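Local atomic coordinates of OxyA protein (Actinoplanes teichomyceticus, PDB entry 5HH3), a protein that is a haem-binding cytochrome P450 that probably couples phenolic side chains during cyclisation of the peptide precursor of a glycopeptide antibiotic. Residues E18-D23 and P29-L34; G38-L43 and V297-H302; G213-E218 and A226-V231. One frame throughout, in Å; residues are numbered along the deposited sequence. Where two conformers were deposited one is given.

Contact 1: E18-D23 and P29-L34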
# COMPACT_ATOMS: atom_id res chain seq x y z
N GLU B 18 1.90 10.54 -5.16
CA GLU B 18 2.82 11.68 -5.12
C GLU B 18 2.77 12.54 -6.39
O GLU B 18 2.84 13.75 -6.28
CB GLU B 18 4.29 11.25 -4.92
CG GLU B 18 4.69 10.89 -3.51
CD GLU B 18 4.66 12.07 -2.54
OE1 GLU B 18 5.76 12.52 -2.12
OE2 GLU B 18 3.55 12.51 -2.15
N LEU B 19 2.66 11.90 -7.55
CA LEU B 19 2.57 12.60 -8.83
C LEU B 19 1.27 13.37 -9.04
O LEU B 19 1.21 14.22 -9.91
CB LEU B 19 2.78 11.62 -10.00
CG LEU B 19 4.20 11.06 -10.09
CD1 LEU B 19 4.33 9.94 -11.10
CD2 LEU B 19 5.20 12.15 -10.42
N HIS B 20 0.24 13.06 -8.27
CA HIS B 20 -1.08 13.67 -8.43
C HIS B 20 -1.50 14.57 -7.28
O HIS B 20 -2.68 14.83 -7.11
CB HIS B 20 -2.11 12.57 -8.71
CG HIS B 20 -1.93 11.97 -10.05
ND1 HIS B 20 -1.03 10.95 -10.29
CD2 HIS B 20 -2.38 12.36 -11.27
CE1 HIS B 20 -1.02 10.67 -11.58
NE2 HIS B 20 -1.82 11.52 -12.20
N ARG B 21 -0.53 15.05 -6.52
CA ARG B 21 -0.71 16.24 -5.68
C ARG B 21 -0.92 17.43 -6.61
O ARG B 21 -0.79 17.30 -7.82
CB ARG B 21 0.52 16.44 -4.80
CG ARG B 21 0.73 15.33 -3.79
CD ARG B 21 1.84 15.69 -2.82
NE ARG B 21 2.07 14.64 -1.82
CZ ARG B 21 1.28 14.38 -0.76
NH1 ARG B 21 0.17 15.08 -0.51
NH2 ARG B 21 1.62 13.38 0.07
N ARG B 22 -1.27 18.58 -6.05
CA ARG B 22 -1.63 19.75 -6.87
C ARG B 22 -0.95 20.99 -6.33
O ARG B 22 -0.76 21.13 -5.13
CB ARG B 22 -3.15 19.98 -6.87
CG ARG B 22 -3.99 18.77 -7.23
CD ARG B 22 -3.98 18.47 -8.72
NE ARG B 22 -4.80 19.38 -9.51
CZ ARG B 22 -6.07 19.19 -9.89
NH1 ARG B 22 -6.76 18.10 -9.54
NH2 ARG B 22 -6.65 20.11 -10.64
N ASP B 23 -0.58 21.89 -7.24
CA ASP B 23 -0.11 23.22 -6.87
C ASP B 23 -1.29 24.15 -7.14
O ASP B 23 -1.51 24.58 -8.28
CB ASP B 23 1.11 23.62 -7.69
CG ASP B 23 1.61 25.01 -7.36
OD1 ASP B 23 1.13 25.64 -6.38
OD2 ASP B 23 2.50 25.49 -8.07
N PRO B 29 5.20 19.99 -10.86
CA PRO B 29 6.28 19.90 -11.86
C PRO B 29 6.66 18.48 -12.28
O PRO B 29 7.02 18.27 -13.43
CB PRO B 29 7.45 20.57 -11.15
CG PRO B 29 6.81 21.62 -10.32
CD PRO B 29 5.52 21.00 -9.83
N GLN B 30 6.56 17.53 -11.36
CA GLN B 30 7.02 16.16 -11.57
C GLN B 30 6.09 15.44 -12.56
O GLN B 30 6.56 14.67 -13.39
CB GLN B 30 7.06 15.40 -10.24
CG GLN B 30 8.14 15.84 -9.25
CD GLN B 30 7.89 17.16 -8.50
OE1 GLN B 30 6.77 17.74 -8.51
NE2 GLN B 30 8.94 17.65 -7.85
N LEU B 31 4.79 15.70 -12.48
CA LEU B 31 3.85 15.17 -13.47
C LEU B 31 4.01 15.88 -14.83
O LEU B 31 3.96 15.23 -15.88
CB LEU B 31 2.41 15.29 -12.99
CG LEU B 31 1.34 14.68 -13.91
CD1 LEU B 31 1.61 13.22 -14.18
CD2 LEU B 31 -0.05 14.87 -13.34
N ARG B 32 4.17 17.20 -14.79
CA ARG B 32 4.41 18.02 -15.99
C ARG B 32 5.58 17.43 -16.80
O ARG B 32 5.51 17.31 -18.02
CB ARG B 32 4.69 19.47 -15.58
CG ARG B 32 4.17 20.56 -16.51
CD ARG B 32 4.13 21.91 -15.79
NE ARG B 32 5.44 22.32 -15.30
CZ ARG B 32 5.65 23.21 -14.34
NH1 ARG B 32 4.65 23.80 -13.73
NH2 ARG B 32 6.90 23.51 -13.97
N SER B 33 6.66 17.07 -16.10
CA SER B 33 7.83 16.52 -16.73
C SER B 33 7.56 15.18 -17.42
O SER B 33 7.98 14.96 -18.57
CB SER B 33 8.98 16.38 -15.72
OG SER B 33 10.11 15.83 -16.35
N LEU B 34 6.82 14.30 -16.75
CA LEU B 34 6.45 13.01 -17.32
C LEU B 34 5.53 13.18 -18.52
O LEU B 34 5.70 12.51 -19.53
CB LEU B 34 5.84 12.07 -16.26
CG LEU B 34 6.81 11.69 -15.12
CD1 LEU B 34 6.06 10.90 -14.06
CD2 LEU B 34 8.01 10.89 -15.63

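Contact 2: G38-L43 and V297-H302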
# COMPACT_ATOMS: atom_id res chain seq x y z
N GLY B 38 6.44 11.71 -23.05
CA GLY B 38 5.69 10.93 -24.04
C GLY B 38 4.36 10.51 -23.42
O GLY B 38 4.07 10.91 -22.30
N PRO B 39 3.55 9.72 -24.14
CA PRO B 39 2.22 9.35 -23.65
C PRO B 39 2.20 8.25 -22.56
O PRO B 39 1.18 8.06 -21.90
CB PRO B 39 1.51 8.87 -24.92
CG PRO B 39 2.60 8.39 -25.81
CD PRO B 39 3.75 9.33 -25.54
N LEU B 40 3.33 7.56 -22.37
CA LEU B 40 3.44 6.46 -21.42
C LEU B 40 4.84 6.44 -20.82
O LEU B 40 5.80 6.38 -21.58
CB LEU B 40 3.19 5.14 -22.18
CG LEU B 40 2.99 3.89 -21.36
CD1 LEU B 40 1.66 3.89 -20.62
CD2 LEU B 40 3.08 2.63 -22.20
N THR B 41 4.97 6.47 -19.50
CA THR B 41 6.28 6.38 -18.81
C THR B 41 6.24 5.32 -17.69
O THR B 41 5.18 4.87 -17.27
CB THR B 41 6.70 7.74 -18.21
OG1 THR B 41 5.67 8.24 -17.34
CG2 THR B 41 6.94 8.75 -19.32
N THR B 42 7.41 4.92 -17.21
CA THR B 42 7.49 3.92 -16.14
C THR B 42 7.49 4.59 -14.77
O THR B 42 8.14 5.61 -14.57
CB THR B 42 8.75 3.08 -16.23
OG1 THR B 42 9.86 3.95 -16.18
CG2 THR B 42 8.82 2.32 -17.52
N LEU B 43 6.73 4.01 -13.85
CA LEU B 43 6.84 4.33 -12.45
C LEU B 43 7.92 3.50 -11.83
O LEU B 43 8.67 3.99 -10.99
CB LEU B 43 5.52 4.07 -11.73
CG LEU B 43 4.35 4.93 -12.16
CD1 LEU B 43 3.05 4.40 -11.55
CD2 LEU B 43 4.62 6.37 -11.75
N VAL B 297 0.63 -5.65 -24.95
CA VAL B 297 0.04 -4.63 -25.79
C VAL B 297 1.06 -3.52 -26.09
O VAL B 297 1.76 -3.05 -25.19
CB VAL B 297 -1.27 -4.08 -25.16
CG1 VAL B 297 -1.03 -3.55 -23.78
CG2 VAL B 297 -1.92 -3.00 -26.03
N ARG B 298 1.13 -3.14 -27.36
CA ARG B 298 1.93 -2.02 -27.82
C ARG B 298 1.14 -0.73 -27.65
O ARG B 298 0.05 -0.62 -28.19
CB ARG B 298 2.30 -2.17 -29.28
CG ARG B 298 3.26 -3.30 -29.50
CD ARG B 298 4.02 -3.17 -30.81
NE ARG B 298 5.22 -3.99 -30.69
CZ ARG B 298 6.33 -3.63 -30.05
NH1 ARG B 298 6.46 -2.43 -29.49
NH2 ARG B 298 7.33 -4.49 -29.99
N ILE B 299 1.67 0.20 -26.88
CA ILE B 299 1.05 1.50 -26.67
C ILE B 299 2.14 2.55 -26.60
O ILE B 299 3.15 2.36 -25.93
CB ILE B 299 0.23 1.57 -25.37
CG1 ILE B 299 -0.96 0.62 -25.50
CG2 ILE B 299 -0.25 3.00 -25.11
CD1 ILE B 299 -1.93 0.64 -24.35
N GLY B 300 1.89 3.68 -27.25
CA GLY B 300 2.94 4.63 -27.56
C GLY B 300 3.98 3.86 -28.36
O GLY B 300 3.66 3.09 -29.28
N ASP B 301 5.21 4.03 -27.93
CA ASP B 301 6.35 3.38 -28.53
C ASP B 301 6.94 2.43 -27.46
O ASP B 301 8.15 2.41 -27.24
CB ASP B 301 7.33 4.49 -28.93
CG ASP B 301 8.58 3.96 -29.58
OD1 ASP B 301 8.48 2.99 -30.36
OD2 ASP B 301 9.66 4.52 -29.28
N HIS B 302 6.05 1.68 -26.78
CA HIS B 302 6.41 0.80 -25.68
C HIS B 302 5.66 -0.51 -25.76
O HIS B 302 4.56 -0.56 -26.29
CB HIS B 302 6.07 1.46 -24.33
CG HIS B 302 7.08 2.47 -23.88
ND1 HIS B 302 8.38 2.14 -23.57
CD2 HIS B 302 6.98 3.81 -23.71
CE1 HIS B 302 9.04 3.22 -23.21
NE2 HIS B 302 8.21 4.25 -23.28

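Contact 3: G213-E218 and A226-V231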
# COMPACT_ATOMS: atom_id res chain seq x y z
N GLY B 213 -36.16 1.05 -5.18
CA GLY B 213 -37.42 0.66 -5.82
C GLY B 213 -37.34 0.51 -7.33
O GLY B 213 -37.95 -0.38 -7.90
N VAL B 214 -36.59 1.40 -7.98
CA VAL B 214 -36.31 1.30 -9.41
C VAL B 214 -35.59 -0.02 -9.72
O VAL B 214 -35.99 -0.75 -10.63
CB VAL B 214 -35.46 2.51 -9.89
CG1 VAL B 214 -34.81 2.26 -11.26
CG2 VAL B 214 -36.33 3.75 -9.92
N VAL B 215 -34.54 -0.32 -8.96
CA VAL B 215 -33.74 -1.52 -9.20
C VAL B 215 -34.59 -2.78 -8.95
O VAL B 215 -34.66 -3.68 -9.80
CB VAL B 215 -32.47 -1.54 -8.34
CG1 VAL B 215 -31.72 -2.86 -8.48
CG2 VAL B 215 -31.53 -0.38 -8.71
N VAL B 216 -35.24 -2.84 -7.80
CA VAL B 216 -36.01 -4.01 -7.42
C VAL B 216 -37.15 -4.29 -8.41
O VAL B 216 -37.48 -5.44 -8.66
CB VAL B 216 -36.51 -3.91 -5.95
CG1 VAL B 216 -37.53 -4.99 -5.62
CG2 VAL B 216 -35.31 -4.00 -5.00
N ARG B 217 -37.73 -3.24 -8.99
CA ARG B 217 -38.82 -3.40 -9.99
C ARG B 217 -38.34 -4.08 -11.26
O ARG B 217 -39.00 -4.96 -11.78
CB ARG B 217 -39.44 -2.04 -10.37
CG ARG B 217 -40.75 -1.75 -9.69
CD ARG B 217 -41.06 -0.26 -9.70
NE ARG B 217 -42.39 -0.01 -9.14
CZ ARG B 217 -42.95 1.19 -9.03
NH1 ARG B 217 -42.31 2.30 -9.43
NH2 ARG B 217 -44.16 1.30 -8.50
N GLU B 218 -37.21 -3.62 -11.78
CA GLU B 218 -36.72 -4.11 -13.04
C GLU B 218 -35.94 -5.41 -12.87
O GLU B 218 -35.94 -6.24 -13.77
CB GLU B 218 -35.83 -3.06 -13.72
CG GLU B 218 -35.66 -3.30 -15.22
CD GLU B 218 -34.99 -2.14 -15.94
OE1 GLU B 218 -35.43 -0.98 -15.74
OE2 GLU B 218 -34.04 -2.39 -16.72
N ALA B 226 -27.31 -7.93 -0.33
CA ALA B 226 -25.93 -7.47 -0.14
C ALA B 226 -25.43 -6.56 -1.25
O ALA B 226 -24.72 -5.58 -1.00
CB ALA B 226 -24.98 -8.66 -0.02
N GLU B 227 -25.81 -6.89 -2.49
CA GLU B 227 -25.50 -6.04 -3.64
C GLU B 227 -26.22 -4.68 -3.57
O GLU B 227 -25.60 -3.65 -3.82
CB GLU B 227 -25.83 -6.77 -4.95
CG GLU B 227 -24.79 -7.83 -5.31
CD GLU B 227 -25.23 -8.77 -6.42
OE1 GLU B 227 -26.43 -9.13 -6.51
OE2 GLU B 227 -24.36 -9.17 -7.22
N LEU B 228 -27.51 -4.67 -3.22
CA LEU B 228 -28.26 -3.41 -3.02
C LEU B 228 -27.62 -2.53 -1.94
O LEU B 228 -27.40 -1.36 -2.14
CB LEU B 228 -29.72 -3.67 -2.64
CG LEU B 228 -30.60 -4.18 -3.78
CD1 LEU B 228 -31.86 -4.79 -3.21
CD2 LEU B 228 -30.92 -3.09 -4.79
N THR B 229 -27.32 -3.15 -0.81
CA THR B 229 -26.66 -2.49 0.30
C THR B 229 -25.32 -1.93 -0.10
O THR B 229 -25.00 -0.79 0.25
CB THR B 229 -26.54 -3.45 1.52
OG1 THR B 229 -27.82 -3.54 2.14
CG2 THR B 229 -25.56 -2.93 2.56
N GLY B 230 -24.56 -2.73 -0.84
CA GLY B 230 -23.27 -2.32 -1.34
C GLY B 230 -23.33 -1.11 -2.24
O GLY B 230 -22.49 -0.21 -2.15
N VAL B 231 -24.34 -1.06 -3.11
CA VAL B 231 -24.50 0.09 -4.00
C VAL B 231 -24.86 1.34 -3.18
O VAL B 231 -24.29 2.41 -3.41
CB VAL B 231 -25.53 -0.14 -5.11
CG1 VAL B 231 -25.66 1.10 -5.99
CG2 VAL B 231 -25.11 -1.33 -5.98

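Contact 1: E18-D23 and P29-L34
The His20 imidazole, against which Leu31 packs, is gripped at both nitrogens: NE2 is hydrogen-bonded to Ser313 OG and ND1 to Ala16 O, so the rotation of the ring is fixed. Leu31 holds CG anti to its own N (chi1 -176°), and from there CD2 approaches the ring obliquely, 4.0 Å from His20 NE2. On the way the same side chain passes the backbone carbonyl of Leu19, with Leu31 CB 3.5 Å from Leu19 O in plain van der Waals contact. The rest of the interface is carbon on carbon. The Leu19 and Leu34 side chains cross at about a right angle, with Leu19 CD1 and Leu34 CD1 3.6 Å apart. The other Leu19 methyl, CD2, rests 3.7 Å from Gln30 CB. Leu56 of strand 53-57 touches Leu19, His20, Leu31 and Leu34, tying the contact to the sheet. Beside the interface, Arg21 NE forms a salt bridge with Glu18 OE2 at 2.6 Å, on the syn side of the carboxylate but 27° out of its plane; a weak second bond from Arg21 NH2 goes to the same oxygen. The arrangement is characteristic of the N-terminal part of the cytochrome P450 fold, where the end of an early helix, here 8-19, packs on helix A, here 29-37, with the short antiparallel hairpin of strands 22-23 and 26-27 between them in the chain.

Contact 2: G38-L43 and V297-H302
Leu40 and His302 are brought together by different first torsions: Leu40 swings CG away from its backbone N (chi1 -168°), whereas His302 keeps CG beside its N (chi1 -79°). The Leu40 methyl CD2 thereby comes to lie 3.7 Å from Ile299 O and 3.9 Å from His302 CB, the two side chains crossing at a slant. In return, the His302 imidazole sets CD2 3.5 Å from Leu40 O, with NE2 only slightly farther off; the carbonyl meets the ring obliquely. At the other end, Pro39 CG touches Gly300 CA at 4.2 Å. Gly300 has positive phi (57°) and, with Asp301, forms the two-residue turn of a hairpin, closed by a bond from Ile299 N to His302 O of 3.0 Å and a weak one from His302 N to Ile299 O. Strand 40-45 is an edge of the five-stranded sheet, hydrogen-bonded to strand 53-57, whose Trp55 ring also meets that of His302. The hairpin packs on the face of this strand pair carrying Leu40 and Trp55, without joining its backbone pairing. Between the two segments, cohesion comes from van der Waals contact, partly carbon on carbon and partly methyl or ring atoms against carbonyl oxygens that they do not hydrogen-bond.

Contact 3: G213-E218 and A226-V231
Val215 and Val216 meet Leu228 where helix 211-219, helix H in the usual P450 naming, packs beside the start of the long helix 225-256, helix I. The backbones are well separated: the nearest pair of CA atoms, those of Val215 and Leu228, is 8.5 Å apart, so the gap is bridged by side chains. The only kind of interaction across it is apolar contact, and the area buried is small, 102 Å² summed over both sides.

Backbone hydrogen bonds run within each helix in the i to i-4 pattern. Arg217 N bonds to Gly213 O at 3.1 Å on one side, and Gly230 N to Ala226 O at 2.9 Å on the other. A side-chain hydrogen bond secures the beginning of helix 225-256, where Glu227 OE1 accepts from Thr224 N, as in one half of a capping box.

Other packing encloses the pair. Helix 182-205 contributes Thr203 against Val216 and Arg204 against Leu228, while Ile223 of the connecting loop touches Val215. The contact is therefore a buried corner of the helical part of the fold, made by consecutive helices joined through a short connection.

In the apolar group, Leu228 does the reaching, and its two methyls divide the work. Its chi1 of -73° and nearly extended chi2 of 163° project the fork toward helix 211-219. CD1 meets Val216 CG2 at 4.0 Å, the two side chains crossing at about a right angle. With Val215 the chains instead run past each other in opposite directions, and Leu228 CD2 settles 3.8 Å from Val215 CG1, the branch that stands anti to the valine N.

Contacts 1 and 2 are neighbours, with centres about 18 Å apart, and come one after the other in the chain: helix 29-37 of the first leads directly into strand 40-45 of the second. They touch through Leu19 CD1 and Leu43 CD2, 3.6 Å apart, and through Leu34 and Thr41, so both belong to the N-terminal and sheet side of the P450 fold. Contact 3 lies about 40 Å from both, centre to centre, on the helical side, with the Val215 side chain about 12 Å from a bound haem. In sequence it falls between the two segments of contact 2: the chain builds most of its helices before returning, at 297-302, to the sheet region.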